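Long-range contacts in esterase family protein (Staphylococcus aureus, PDB 6VH9), which is a serine hydrolase of the esterase D family that cleaves carboxylic esters and probably hydrolyses S-formylglutathione to formate and glutathione: residues V23-D28 and Q106-S111; K39-L44 and E69-V74; P77-S82 and D95-V100. All coordinates share one frame; numbering follows the deposited sequence.

Contact 1: residues V23-D28 and Q106-S111; sequences VILPED and QIFPLS
Phe108 and Leu25 meet where the loop that follows helix 93-107 packs on an outer part of the central sheet of this alpha/beta-hydrolase fold: 23-26 is the end of strand 17-26, and Phe108 is the first residue past the helix to leave helical backbone angles. No hydrogen bond joins the two segments; the evidence for the contact is four apolar approaches, and the segments bury 199 Å² between them. Val23 and Leu25, alternate residues of the strand, both direct their CB atoms at the second segment, while Ile24 between them faces helix 63-69. The phenyl ring spans the two: Phe108 CE2 lies 4.1 Å from Val23 CG2, and Phe108 CD1 on its other flank lies 4.1 Å from Leu25 CD2. Both methyls reach the ring obliquely. Leu25 has CG anti to its backbone N (chi1 -165°), which carries its forked end across to the loop, and the fork is divided between partners. Leu25 CD2 serves the ring and also approaches Pro109 CD at 4.3 Å. Pro109 is the centre of an inverse gamma turn, with a weak bond from Leu110 N to Phe108 O, and this tight reversal brings Leu110 round to the same leucine. Ile6 of strand 3-12 also packs against Phe108, whose ring meets Phe108 of a second subunit with planes at about 45°. The other branch of the fork, Leu25 CD1, ends 4.0 Å from Leu110 CD2.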
ATOM      1  N   VAL A  23      -8.182  -0.206   7.361  1.00 21.10           N
ATOM      2  CA  VAL A  23      -9.076   0.595   8.193  1.00 22.03           C
ATOM      3  C   VAL A  23      -9.610   1.763   7.375  1.00 22.19           C
ATOM      4  O   VAL A  23      -8.847   2.452   6.684  1.00 25.35           O
ATOM      5  CB  VAL A  23      -8.370   1.109   9.465  1.00 22.16           C
ATOM      6  CG1 VAL A  23      -9.258   2.118  10.218  1.00 24.98           C
ATOM      7  CG2 VAL A  23      -8.022  -0.073  10.395  1.00 25.90           C
ATOM      8  N   ILE A  24     -10.922   1.973   7.432  1.00 21.17           N
ATOM      9  CA  ILE A  24     -11.542   3.202   6.941  1.00 20.16           C
ATOM     10  C   ILE A  24     -11.829   4.073   8.155  1.00 23.21           C
ATOM     11  O   ILE A  24     -12.519   3.636   9.083  1.00 22.63           O
ATOM     12  CB  ILE A  24     -12.832   2.921   6.154  1.00 24.05           C
ATOM     13  CG1 ILE A  24     -12.528   2.199   4.843  1.00 30.05           C
ATOM     14  CG2 ILE A  24     -13.559   4.232   5.849  1.00 29.27           C
ATOM     15  CD1 ILE A  24     -13.762   1.514   4.234  1.00 26.11           C
ATOM     16  N   LEU A  25     -11.306   5.303   8.155  1.00 23.58           N
ATOM     17  CA  LEU A  25     -11.450   6.227   9.279  1.00 21.92           C
ATOM     18  C   LEU A  25     -12.020   7.533   8.739  1.00 26.56           C
ATOM     19  O   LEU A  25     -11.272   8.396   8.254  1.00 28.93           O
ATOM     20  CB  LEU A  25     -10.112   6.446   9.985  1.00 24.06           C
ATOM     21  CG  LEU A  25     -10.166   7.102  11.362  1.00 25.41           C
ATOM     22  CD1 LEU A  25     -10.701   6.105  12.409  1.00 24.75           C
ATOM     23  CD2 LEU A  25      -8.780   7.597  11.766  1.00 27.91           C
ATOM     24  N   PRO A  26     -13.344   7.702   8.782  1.00 25.85           N
ATOM     25  CA  PRO A  26     -13.945   8.934   8.265  1.00 22.83           C
ATOM     26  C   PRO A  26     -13.414  10.144   9.018  1.00 31.30           C
ATOM     27  O   PRO A  26     -13.010  10.057  10.180  1.00 33.01           O
ATOM     28  CB  PRO A  26     -15.444   8.728   8.520  1.00 26.60           C
ATOM     29  CG  PRO A  26     -15.611   7.247   8.540  1.00 27.63           C
ATOM     30  CD  PRO A  26     -14.368   6.725   9.194  1.00 28.83           C
ATOM     31  N   GLU A  27     -13.394  11.275   8.340  1.00 30.48           N
ATOM     32  CA  GLU A  27     -12.830  12.464   8.954  1.00 35.61           C
ATOM     33  C   GLU A  27     -13.879  13.186   9.798  1.00 41.93           C
ATOM     34  O   GLU A  27     -15.077  13.175   9.499  1.00 46.57           O
ATOM     35  CB  GLU A  27     -12.251  13.399   7.888  1.00 41.34           C
ATOM     36  CG  GLU A  27     -10.975  12.855   7.221  1.00 44.85           C
ATOM     37  CD  GLU A  27     -10.509  13.727   6.057  1.00 46.32           C
ATOM     38  OE1 GLU A  27     -10.760  14.942   6.102  1.00 49.47           O
ATOM     39  OE2 GLU A  27      -9.917  13.199   5.097  1.00 52.01           O
ATOM     40  N   ASP A  28     -13.412  13.775  10.892  1.00 44.26           N
ATOM     41  CA  ASP A  28     -14.206  14.630  11.760  1.00 39.75           C
ATOM     42  C   ASP A  28     -13.396  15.887  12.030  1.00 37.76           C
ATOM     43  O   ASP A  28     -12.167  15.824  12.134  1.00 34.32           O
ATOM     44  CB  ASP A  28     -14.551  13.902  13.078  1.00 43.15           C
ATOM     45  CG  ASP A  28     -15.437  14.726  13.990  1.00 55.54           C
ATOM     46  OD1 ASP A  28     -16.668  14.703  13.798  1.00 58.74           O
ATOM     47  OD2 ASP A  28     -14.901  15.401  14.897  1.00 55.44           O
ATOM     48  N   GLN A 106      -7.687   0.853  20.899  1.00 25.24           N
ATOM     49  CA  GLN A 106      -6.659   1.529  21.686  1.00 26.14           C
ATOM     50  C   GLN A 106      -5.949   2.599  20.866  1.00 27.69           C
ATOM     51  O   GLN A 106      -5.737   3.710  21.364  1.00 31.98           O
ATOM     52  CB  GLN A 106      -5.630   0.528  22.235  1.00 27.24           C
ATOM     53  CG  GLN A 106      -6.142  -0.451  23.331  1.00 27.74           C
ATOM     54  CD  GLN A 106      -6.691   0.259  24.552  1.00 36.92           C
ATOM     55  OE1 GLN A 106      -5.941   0.808  25.357  1.00 40.02           O
ATOM     56  NE2 GLN A 106      -8.010   0.251  24.696  1.00 47.68           N
ATOM     57  N   ILE A 107      -5.566   2.298  19.613  1.00 26.17           N
ATOM     58  CA  ILE A 107      -4.730   3.247  18.874  1.00 30.14           C
ATOM     59  C   ILE A 107      -5.496   4.235  17.998  1.00 29.76           C
ATOM     60  O   ILE A 107      -4.898   5.228  17.563  1.00 32.86           O
ATOM     61  CB  ILE A 107      -3.683   2.565  17.968  1.00 24.72           C
ATOM     62  CG1 ILE A 107      -4.350   1.841  16.799  1.00 25.66           C
ATOM     63  CG2 ILE A 107      -2.791   1.608  18.782  1.00 29.93           C
ATOM     64  CD1 ILE A 107      -3.378   1.488  15.686  1.00 31.10           C
ATOM     65  N   PHE A 108      -6.783   4.018  17.730  1.00 23.24           N
ATOM     66  CA  PHE A 108      -7.572   4.902  16.880  1.00 21.95           C
ATOM     67  C   PHE A 108      -8.692   5.546  17.692  1.00 28.32           C
ATOM     68  O   PHE A 108      -9.040   5.061  18.773  1.00 31.64           O
ATOM     69  CB  PHE A 108      -8.179   4.133  15.695  1.00 23.86           C
ATOM     70  CG  PHE A 108      -7.201   3.812  14.598  1.00 25.29           C
ATOM     71  CD1 PHE A 108      -6.582   4.832  13.885  1.00 27.48           C
ATOM     72  CD2 PHE A 108      -6.916   2.484  14.260  1.00 25.68           C
ATOM     73  CE1 PHE A 108      -5.691   4.556  12.862  1.00 31.47           C
ATOM     74  CE2 PHE A 108      -6.028   2.192  13.228  1.00 25.43           C
ATOM     75  CZ  PHE A 108      -5.406   3.240  12.527  1.00 27.21           C
ATOM     76  N   PRO A 109      -9.267   6.660  17.210  1.00 27.12           N
ATOM     77  CA  PRO A 109     -10.372   7.329  17.932  1.00 23.59           C
ATOM     78  C   PRO A 109     -11.719   6.656  17.688  1.00 31.08           C
ATOM     79  O   PRO A 109     -12.635   7.196  17.059  1.00 27.04           O
ATOM     80  CB  PRO A 109     -10.311   8.754  17.365  1.00 27.15           C
ATOM     81  CG  PRO A 109      -9.841   8.569  15.985  1.00 27.11           C
ATOM     82  CD  PRO A 109      -8.818   7.458  16.045  1.00 24.94           C
ATOM     83  N   LEU A 110     -11.853   5.446  18.222  1.00 26.84           N
ATOM     84  CA  LEU A 110     -13.021   4.605  18.025  1.00 27.66           C
ATOM     85  C   LEU A 110     -13.787   4.488  19.331  1.00 31.12           C
ATOM     86  O   LEU A 110     -13.189   4.260  20.391  1.00 35.70           O
ATOM     87  CB  LEU A 110     -12.615   3.200  17.558  1.00 25.38           C
ATOM     88  CG  LEU A 110     -11.668   3.146  16.366  1.00 28.78           C
ATOM     89  CD1 LEU A 110     -11.378   1.699  15.989  1.00 32.71           C
ATOM     90  CD2 LEU A 110     -12.339   3.867  15.228  1.00 26.82           C
ATOM     91  N   SER A 111     -15.112   4.615  19.250  1.00 28.19           N
ATOM     92  CA  SER A 111     -15.929   4.497  20.450  1.00 30.07           C
ATOM     93  C   SER A 111     -15.837   3.083  21.011  1.00 32.24           C
ATOM     94  O   SER A 111     -15.877   2.097  20.272  1.00 30.37           O
ATOM     95  CB  SER A 111     -17.383   4.839  20.150  1.00 33.56           C
ATOM     96  OG  SER A 111     -18.218   4.486  21.248  1.00 35.12           O
TER

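Contact 2: residues K39-L44 and E69-V74; sequences KPLKTL and EHKLAV
Strands 42-44 and 72-74 run parallel, their short axes 4.6 Å apart at an angle of 34°, with Thr43 level with Ala73 and Leu44 with Val74. Ala73 is gripped at both backbone polar atoms: Ala73 N donates to Lys42 O at 2.9 Å, and Ala73 O accepts from Leu44 N at 2.8 Å with an N-H...O angle of 162°. Where the strands begin to part, a water bridges them, accepting from Lys42 N and donating to Lys71 O. On the face of Thr43 and Ala73, the methyl CB of Ala73 sits 4.2 Å from Leu41 CD1. Thr43 OG1 turns back to donate to Leu41 O at 3.2 Å, from well above the carbonyl plane. On the other face, the two methyls of Leu72 divide their contacts: Leu72 CD1 lies against the Lys42 carbonyl, 3.7 Å from Lys42 O, while Leu72 CD2 packs 4.0 Å from Leu44 CB. Lys71, at positive phi, closes a Schellman motif ending helix 63-69, and its NZ forms a salt bridge with Asp28. Strands 17-26 and 117-122 flank this pair in the sheet, and Met252 of helix 238-253 packs on Leu44.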
ATOM      1  N   LYS A  39     -13.758  13.275  18.846  1.00 44.60           N
ATOM      2  CA  LYS A  39     -15.063  12.593  18.973  1.00 47.62           C
ATOM      3  C   LYS A  39     -14.883  11.159  18.480  1.00 38.94           C
ATOM      4  O   LYS A  39     -14.556  11.006  17.338  1.00 44.73           O
ATOM      5  CB  LYS A  39     -16.108  13.337  18.142  1.00 49.99           C
ATOM      6  CG  LYS A  39     -17.543  12.826  18.229  1.00 56.32           C
ATOM      7  CD  LYS A  39     -18.509  13.532  17.288  1.00 58.46           C
ATOM      8  CE  LYS A  39     -19.973  13.265  17.570  1.00 54.90           C
ATOM      9  NZ  LYS A  39     -20.312  11.824  17.493  1.00 57.27           N
ATOM     10  N   PRO A  40     -15.081  10.128  19.321  1.00 39.83           N
ATOM     11  CA  PRO A  40     -14.902   8.728  18.927  1.00 39.72           C
ATOM     12  C   PRO A  40     -15.927   8.282  17.885  1.00 35.50           C
ATOM     13  O   PRO A  40     -17.020   8.664  18.001  1.00 44.31           O
ATOM     14  CB  PRO A  40     -15.101   7.948  20.224  1.00 34.17           C
ATOM     15  CG  PRO A  40     -14.882   8.962  21.296  1.00 45.54           C
ATOM     16  CD  PRO A  40     -15.427  10.242  20.722  1.00 40.79           C
ATOM     17  N   LEU A  41     -15.523   7.451  16.934  1.00 30.24           N
ATOM     18  CA  LEU A  41     -16.415   7.051  15.863  1.00 27.44           C
ATOM     19  C   LEU A  41     -17.096   5.721  16.179  1.00 31.53           C
ATOM     20  O   LEU A  41     -16.522   4.840  16.829  1.00 30.79           O
ATOM     21  CB  LEU A  41     -15.623   6.915  14.561  1.00 27.47           C
ATOM     22  CG  LEU A  41     -14.941   8.171  14.024  1.00 31.81           C
ATOM     23  CD1 LEU A  41     -14.061   7.819  12.824  1.00 34.04           C
ATOM     24  CD2 LEU A  41     -15.983   9.222  13.654  1.00 35.96           C
ATOM     25  N   LYS A  42     -18.316   5.573  15.672  1.00 29.13           N
ATOM     26  CA  LYS A  42     -18.925   4.257  15.599  1.00 26.96           C
ATOM     27  C   LYS A  42     -18.056   3.373  14.714  1.00 32.09           C
ATOM     28  O   LYS A  42     -17.418   3.852  13.776  1.00 28.74           O
ATOM     29  CB  LYS A  42     -20.339   4.347  15.028  1.00 26.49           C
ATOM     30  CG  LYS A  42     -21.307   5.100  15.926  1.00 29.08           C
ATOM     31  CD  LYS A  42     -22.713   5.073  15.381  1.00 35.60           C
ATOM     32  CE  LYS A  42     -23.621   5.952  16.250  1.00 41.03           C
ATOM     33  NZ  LYS A  42     -25.047   5.612  16.027  1.00 50.24           N
ATOM     34  N   THR A  43     -18.033   2.072  15.018  1.00 26.63           N
ATOM     35  CA  THR A  43     -17.036   1.173  14.442  1.00 25.42           C
ATOM     36  C   THR A  43     -17.660  -0.139  13.996  1.00 24.53           C
ATOM     37  O   THR A  43     -18.424  -0.758  14.741  1.00 27.18           O
ATOM     38  CB  THR A  43     -15.916   0.879  15.449  1.00 26.58           C
ATOM     39  OG1 THR A  43     -15.264   2.097  15.799  1.00 30.11           O
ATOM     40  CG2 THR A  43     -14.871  -0.044  14.850  1.00 23.88           C
ATOM     41  N   LEU A  44     -17.314  -0.567  12.786  1.00 22.35           N
ATOM     42  CA  LEU A  44     -17.741  -1.856  12.250  1.00 25.61           C
ATOM     43  C   LEU A  44     -16.533  -2.753  12.018  1.00 27.40           C
ATOM     44  O   LEU A  44     -15.592  -2.362  11.313  1.00 23.78           O
ATOM     45  CB  LEU A  44     -18.512  -1.662  10.942  1.00 23.84           C
ATOM     46  CG  LEU A  44     -18.775  -2.902  10.086  1.00 25.07           C
ATOM     47  CD1 LEU A  44     -19.761  -3.878  10.772  1.00 26.70           C
ATOM     48  CD2 LEU A  44     -19.292  -2.478   8.707  1.00 25.67           C
ATOM     49  N   GLU A  69     -20.177   8.294   4.256  1.00 35.63           N
ATOM     50  CA  GLU A  69     -21.493   8.924   4.298  1.00 38.37           C
ATOM     51  C   GLU A  69     -22.118   8.848   5.681  1.00 41.42           C
ATOM     52  O   GLU A  69     -22.919   9.716   6.050  1.00 43.53           O
ATOM     53  CB  GLU A  69     -22.427   8.258   3.284  1.00 43.68           C
ATOM     54  CG  GLU A  69     -22.188   8.651   1.830  1.00 56.64           C
ATOM     55  CD  GLU A  69     -22.767   7.637   0.846  1.00 65.03           C
ATOM     56  OE1 GLU A  69     -23.560   6.769   1.272  1.00 63.71           O
ATOM     57  OE2 GLU A  69     -22.437   7.711  -0.355  1.00 68.44           O
ATOM     58  N   HIS A  70     -21.778   7.824   6.459  1.00 34.92           N
ATOM     59  CA  HIS A  70     -22.403   7.602   7.755  1.00 37.52           C
ATOM     60  C   HIS A  70     -21.421   7.716   8.910  1.00 37.58           C
ATOM     61  O   HIS A  70     -21.738   7.267  10.015  1.00 43.11           O
ATOM     62  CB  HIS A  70     -23.102   6.238   7.779  1.00 42.52           C
ATOM     63  CG  HIS A  70     -24.165   6.101   6.737  1.00 45.33           C
ATOM     64  ND1 HIS A  70     -25.435   6.614   6.900  1.00 48.08           N
ATOM     65  CD2 HIS A  70     -24.138   5.544   5.504  1.00 44.52           C
ATOM     66  CE1 HIS A  70     -26.150   6.365   5.817  1.00 44.33           C
ATOM     67  NE2 HIS A  70     -25.385   5.720   4.954  1.00 51.71           N
ATOM     68  N   LYS A  71     -20.243   8.306   8.677  1.00 32.06           N
ATOM     69  CA  LYS A  71     -19.245   8.514   9.726  1.00 31.43           C
ATOM     70  C   LYS A  71     -18.891   7.213  10.440  1.00 34.33           C
ATOM     71  O   LYS A  71     -18.680   7.188  11.653  1.00 35.10           O
ATOM     72  CB  LYS A  71     -19.760   9.539  10.743  1.00 37.04           C
ATOM     73  CG  LYS A  71     -19.303  10.967  10.587  1.00 53.72           C
ATOM     74  CD  LYS A  71     -19.294  11.602  11.974  1.00 56.39           C
ATOM     75  CE  LYS A  71     -18.140  12.541  12.169  1.00 52.74           C
ATOM     76  NZ  LYS A  71     -18.264  13.720  11.277  1.00 59.75           N
ATOM     77  N   LEU A  72     -18.791   6.127   9.681  1.00 29.69           N
ATOM     78  CA  LEU A  72     -18.585   4.801  10.255  1.00 26.70           C
ATOM     79  C   LEU A  72     -17.155   4.349   9.990  1.00 24.82           C
ATOM     80  O   LEU A  72     -16.748   4.212   8.833  1.00 28.42           O
ATOM     81  CB  LEU A  72     -19.588   3.809   9.660  1.00 27.13           C
ATOM     82  CG  LEU A  72     -19.497   2.349  10.121  1.00 28.61           C
ATOM     83  CD1 LEU A  72     -19.899   2.251  11.589  1.00 31.47           C
ATOM     84  CD2 LEU A  72     -20.391   1.429   9.256  1.00 28.25           C
ATOM     85  N   ALA A  73     -16.390   4.130  11.054  1.00 26.87           N
ATOM     86  CA  ALA A  73     -15.097   3.475  10.900  1.00 23.43           C
ATOM     87  C   ALA A  73     -15.292   1.995  10.586  1.00 22.18           C
ATOM     88  O   ALA A  73     -16.181   1.340  11.135  1.00 24.66           O
ATOM     89  CB  ALA A  73     -14.262   3.636  12.167  1.00 26.21           C
ATOM     90  N   VAL A  74     -14.444   1.454   9.717  1.00 23.85           N
ATOM     91  CA  VAL A  74     -14.545   0.053   9.307  1.00 23.33           C
ATOM     92  C   VAL A  74     -13.183  -0.609   9.451  1.00 23.78           C
ATOM     93  O   VAL A  74     -12.177  -0.100   8.945  1.00 23.64           O
ATOM     94  CB  VAL A  74     -15.076  -0.093   7.866  1.00 21.88           C
ATOM     95  CG1 VAL A  74     -15.265  -1.570   7.514  1.00 22.24           C
ATOM     96  CG2 VAL A  74     -16.413   0.653   7.692  1.00 23.19           C
TER
HETATM   97  O   HOH W   1     -19.440   7.789  14.106  1.00 31.53           O

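Contact 3: residues P77-S82 and D95-V100; sequences PNVDHS and DYILEV
The loop leaving strand 72-76 packs against helix 93-107 in the strand-to-helix connection of the alpha/beta-hydrolase fold, with Pro77, Val79, Tyr96 and Ile97 making most of the contact. Ile97 CD1 is wedged between two loop side chains, 3.6 Å from Pro77 CG and 3.8 Å from Val79 CG1, and the Ile97 side chain crosses those of Pro77 and Val79 at about a right angle. Its chain bends twice (chi1 -66°, chi2 -56°), bringing that methyl to the loop although the CB bond does not point there. Met45 and Leu47 of strand 42-47 touch both Pro77 and Ile97, continuing the apolar layer to the sheet. An extended first torsion (chi1 180°) carries the Tyr96 ring to the loop, where Tyr96 CE2 meets Asn78 O obliquely at 3.7 Å. Val79 CG1 is at the ring's edge, and Val100 CG2, one helical turn on, lies 3.5 Å above one face, offset toward the rim. The loop folds as a type II' turn from Val79 to Ser82, and Val79 O takes both Ser82 N and Ser82 OG, the latter at 2.6 Å. An Asx turn overlaps its start, Asn78 OD1 accepting from Asp80 N. Beyond, Asp80 and His81 meet a third subunit, His81 against its His91. The polar link across the contact is a water in the plane of the Tyr96 ring, 2.7 Å from Tyr96 OH and 2.9 Å from Asn78 N, which donates to it.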
ATOM      1  N   PRO A  77      -9.913  -7.086   8.781  1.00 22.95           N
ATOM      2  CA  PRO A  77      -8.743  -7.939   9.001  1.00 23.21           C
ATOM      3  C   PRO A  77      -8.628  -9.045   7.957  1.00 21.94           C
ATOM      4  O   PRO A  77      -9.501  -9.223   7.106  1.00 25.82           O
ATOM      5  CB  PRO A  77      -8.999  -8.517  10.405  1.00 21.78           C
ATOM      6  CG  PRO A  77     -10.477  -8.511  10.542  1.00 27.61           C
ATOM      7  CD  PRO A  77     -11.033  -7.421   9.672  1.00 25.47           C
ATOM      8  N   ASN A  78      -7.500  -9.762   8.016  1.00 18.83           N
ATOM      9  CA  ASN A  78      -7.246 -10.922   7.168  1.00 24.45           C
ATOM     10  C   ASN A  78      -7.138 -12.173   8.039  1.00 23.33           C
ATOM     11  O   ASN A  78      -6.327 -12.204   8.976  1.00 23.25           O
ATOM     12  CB  ASN A  78      -5.957 -10.724   6.353  1.00 24.03           C
ATOM     13  CG  ASN A  78      -5.576 -11.967   5.549  1.00 29.48           C
ATOM     14  OD1 ASN A  78      -6.441 -12.690   5.025  1.00 28.24           O
ATOM     15  ND2 ASN A  78      -4.281 -12.232   5.468  1.00 26.32           N
ATOM     16  N   VAL A  79      -7.932 -13.207   7.728  1.00 25.33           N
ATOM     17  CA  VAL A  79      -7.863 -14.470   8.478  1.00 19.92           C
ATOM     18  C   VAL A  79      -7.706 -15.682   7.562  1.00 27.97           C
ATOM     19  O   VAL A  79      -7.938 -16.818   7.996  1.00 23.09           O
ATOM     20  CB  VAL A  79      -9.088 -14.689   9.396  1.00 22.83           C
ATOM     21  CG1 VAL A  79      -9.298 -13.496  10.356  1.00 26.24           C
ATOM     22  CG2 VAL A  79     -10.321 -14.970   8.555  1.00 22.90           C
ATOM     23  N   ASP A  80      -7.367 -15.460   6.296  1.00 24.88           N
ATOM     24  CA  ASP A  80      -6.893 -16.571   5.454  1.00 26.34           C
ATOM     25  C   ASP A  80      -8.031 -17.587   5.273  1.00 26.55           C
ATOM     26  O   ASP A  80      -9.185 -17.189   5.057  1.00 25.13           O
ATOM     27  CB  ASP A  80      -5.615 -17.126   6.106  1.00 24.85           C
ATOM     28  CG  ASP A  80      -4.768 -17.944   5.162  1.00 30.07           C
ATOM     29  OD1 ASP A  80      -3.750 -17.411   4.673  1.00 31.51           O
ATOM     30  OD2 ASP A  80      -5.106 -19.141   4.932  1.00 32.18           O
ATOM     31  N   HIS A  81      -7.740 -18.886   5.355  1.00 23.48           N
ATOM     32  CA  HIS A  81      -8.713 -19.972   5.223  1.00 22.82           C
ATOM     33  C   HIS A  81      -9.175 -20.512   6.576  1.00 28.09           C
ATOM     34  O   HIS A  81      -9.567 -21.679   6.673  1.00 30.28           O
ATOM     35  CB  HIS A  81      -8.109 -21.124   4.410  1.00 21.85           C
ATOM     36  CG  HIS A  81      -8.122 -20.920   2.922  1.00 23.42           C
ATOM     37  ND1 HIS A  81      -8.002 -21.969   2.033  1.00 28.67           N
ATOM     38  CD2 HIS A  81      -8.247 -19.802   2.167  1.00 25.52           C
ATOM     39  CE1 HIS A  81      -8.048 -21.506   0.795  1.00 33.02           C
ATOM     40  NE2 HIS A  81      -8.199 -20.194   0.847  1.00 28.33           N
ATOM     41  N   SER A  82      -9.103 -19.700   7.628  1.00 27.03           N
ATOM     42  CA  SER A  82      -9.265 -20.182   9.005  1.00 26.64           C
ATOM     43  C   SER A  82     -10.708 -20.418   9.431  1.00 27.66           C
ATOM     44  O   SER A  82     -10.919 -20.982  10.508  1.00 27.07           O
ATOM     45  CB  SER A  82      -8.647 -19.195   9.981  1.00 22.99           C
ATOM     46  OG  SER A  82      -9.366 -17.965   9.899  1.00 25.02           O
ATOM     47  N   ASP A  95      -8.929 -15.783  18.333  1.00 25.15           N
ATOM     48  CA  ASP A  95      -8.290 -14.858  19.262  1.00 27.04           C
ATOM     49  C   ASP A  95      -7.754 -13.623  18.547  1.00 28.23           C
ATOM     50  O   ASP A  95      -7.713 -12.534  19.131  1.00 26.86           O
ATOM     51  CB  ASP A  95      -7.157 -15.575  20.002  1.00 28.35           C
ATOM     52  CG  ASP A  95      -7.660 -16.634  20.973  1.00 32.04           C
ATOM     53  OD1 ASP A  95      -8.899 -16.776  21.129  1.00 28.67           O
ATOM     54  OD2 ASP A  95      -6.808 -17.322  21.588  1.00 31.97           O
ATOM     55  N   TYR A  96      -7.326 -13.784  17.294  1.00 21.51           N
ATOM     56  CA  TYR A  96      -6.778 -12.665  16.531  1.00 21.42           C
ATOM     57  C   TYR A  96      -7.819 -11.571  16.328  1.00 23.88           C
ATOM     58  O   TYR A  96      -7.507 -10.377  16.430  1.00 25.01           O
ATOM     59  CB  TYR A  96      -6.244 -13.172  15.185  1.00 22.01           C
ATOM     60  CG  TYR A  96      -5.670 -12.063  14.334  1.00 19.76           C
ATOM     61  CD1 TYR A  96      -4.591 -11.314  14.783  1.00 22.50           C
ATOM     62  CD2 TYR A  96      -6.203 -11.778  13.085  1.00 21.54           C
ATOM     63  CE1 TYR A  96      -4.057 -10.264  14.000  1.00 23.91           C
ATOM     64  CE2 TYR A  96      -5.681 -10.741  12.304  1.00 23.77           C
ATOM     65  CZ  TYR A  96      -4.609 -10.006  12.760  1.00 24.20           C
ATOM     66  OH  TYR A  96      -4.113  -8.985  11.975  1.00 25.34           O
ATOM     67  N   ILE A  97      -9.062 -11.953  16.037  1.00 22.44           N
ATOM     68  CA  ILE A  97     -10.111 -10.952  15.873  1.00 24.98           C
ATOM     69  C   ILE A  97     -10.297 -10.157  17.162  1.00 29.19           C
ATOM     70  O   ILE A  97     -10.491  -8.932  17.130  1.00 27.34           O
ATOM     71  CB  ILE A  97     -11.426 -11.611  15.419  1.00 26.08           C
ATOM     72  CG1 ILE A  97     -11.264 -12.191  14.014  1.00 24.91           C
ATOM     73  CG2 ILE A  97     -12.578 -10.590  15.426  1.00 28.52           C
ATOM     74  CD1 ILE A  97     -10.796 -11.194  12.961  1.00 27.69           C
ATOM     75  N   LEU A  98     -10.230 -10.829  18.315  1.00 25.62           N
ATOM     76  CA  LEU A  98     -10.309 -10.100  19.584  1.00 30.47           C
ATOM     77  C   LEU A  98      -9.121  -9.154  19.752  1.00 28.17           C
ATOM     78  O   LEU A  98      -9.268  -8.023  20.254  1.00 25.49           O
ATOM     79  CB  LEU A  98     -10.371 -11.073  20.755  1.00 29.51           C
ATOM     80  CG  LEU A  98     -11.495 -12.112  20.685  1.00 35.50           C
ATOM     81  CD1 LEU A  98     -11.526 -12.949  21.959  1.00 43.89           C
ATOM     82  CD2 LEU A  98     -12.823 -11.421  20.442  1.00 41.71           C
ATOM     83  N   GLU A  99      -7.931  -9.604  19.352  1.00 25.82           N
ATOM     84  CA  GLU A  99      -6.763  -8.734  19.421  1.00 26.44           C
ATOM     85  C   GLU A  99      -6.932  -7.526  18.506  1.00 22.56           C
ATOM     86  O   GLU A  99      -6.643  -6.390  18.906  1.00 23.70           O
ATOM     87  CB  GLU A  99      -5.499  -9.500  19.039  1.00 26.81           C
ATOM     88  CG  GLU A  99      -4.256  -8.604  18.994  1.00 31.04           C
ATOM     89  CD  GLU A  99      -3.082  -9.284  18.337  1.00 30.62           C
ATOM     90  OE1 GLU A  99      -2.820  -9.027  17.139  1.00 28.00           O
ATOM     91  OE2 GLU A  99      -2.415 -10.063  19.035  1.00 30.70           O
ATOM     92  N   VAL A 100      -7.411  -7.751  17.281  1.00 20.61           N
ATOM     93  CA  VAL A 100      -7.600  -6.639  16.357  1.00 22.12           C
ATOM     94  C   VAL A 100      -8.591  -5.641  16.932  1.00 28.32           C
ATOM     95  O   VAL A 100      -8.341  -4.428  16.926  1.00 25.38           O
ATOM     96  CB  VAL A 100      -8.051  -7.134  14.972  1.00 23.34           C
ATOM     97  CG1 VAL A 100      -8.438  -5.918  14.081  1.00 24.07           C
ATOM     98  CG2 VAL A 100      -6.935  -7.928  14.292  1.00 23.27           C
TER
HETATM   99  O   HOH W   2      -5.533  -8.420   9.695  1.00 27.98           O

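Contacts 1 and 2 form one continuous region, their centres about 7 Å apart: Ile24 N probably bonds to Val74 O (2.9 Å), joining strand 17-26 to 72-76, and Ser111 N probably bonds to Leu41 O (2.8 Å). Leu110, which meets Leu25 in contact 1, also packs on contact 2, Leu110 CB lying 3.4 Å from Thr43 OG1. Contact 3 stands apart, its centre about 19 Å from that of contact 1 and 21 Å from that of contact 2. Helix 93-107 packs through its first half in contact 3, and the loop past its C-terminal end packs in contact 1; strand 72-76 leads from contact 2 into contact 3. The Val79 side chain is about 11 Å from that of Ser123, the predicted nucleophile, and about 10 Å from the bound sodium ion.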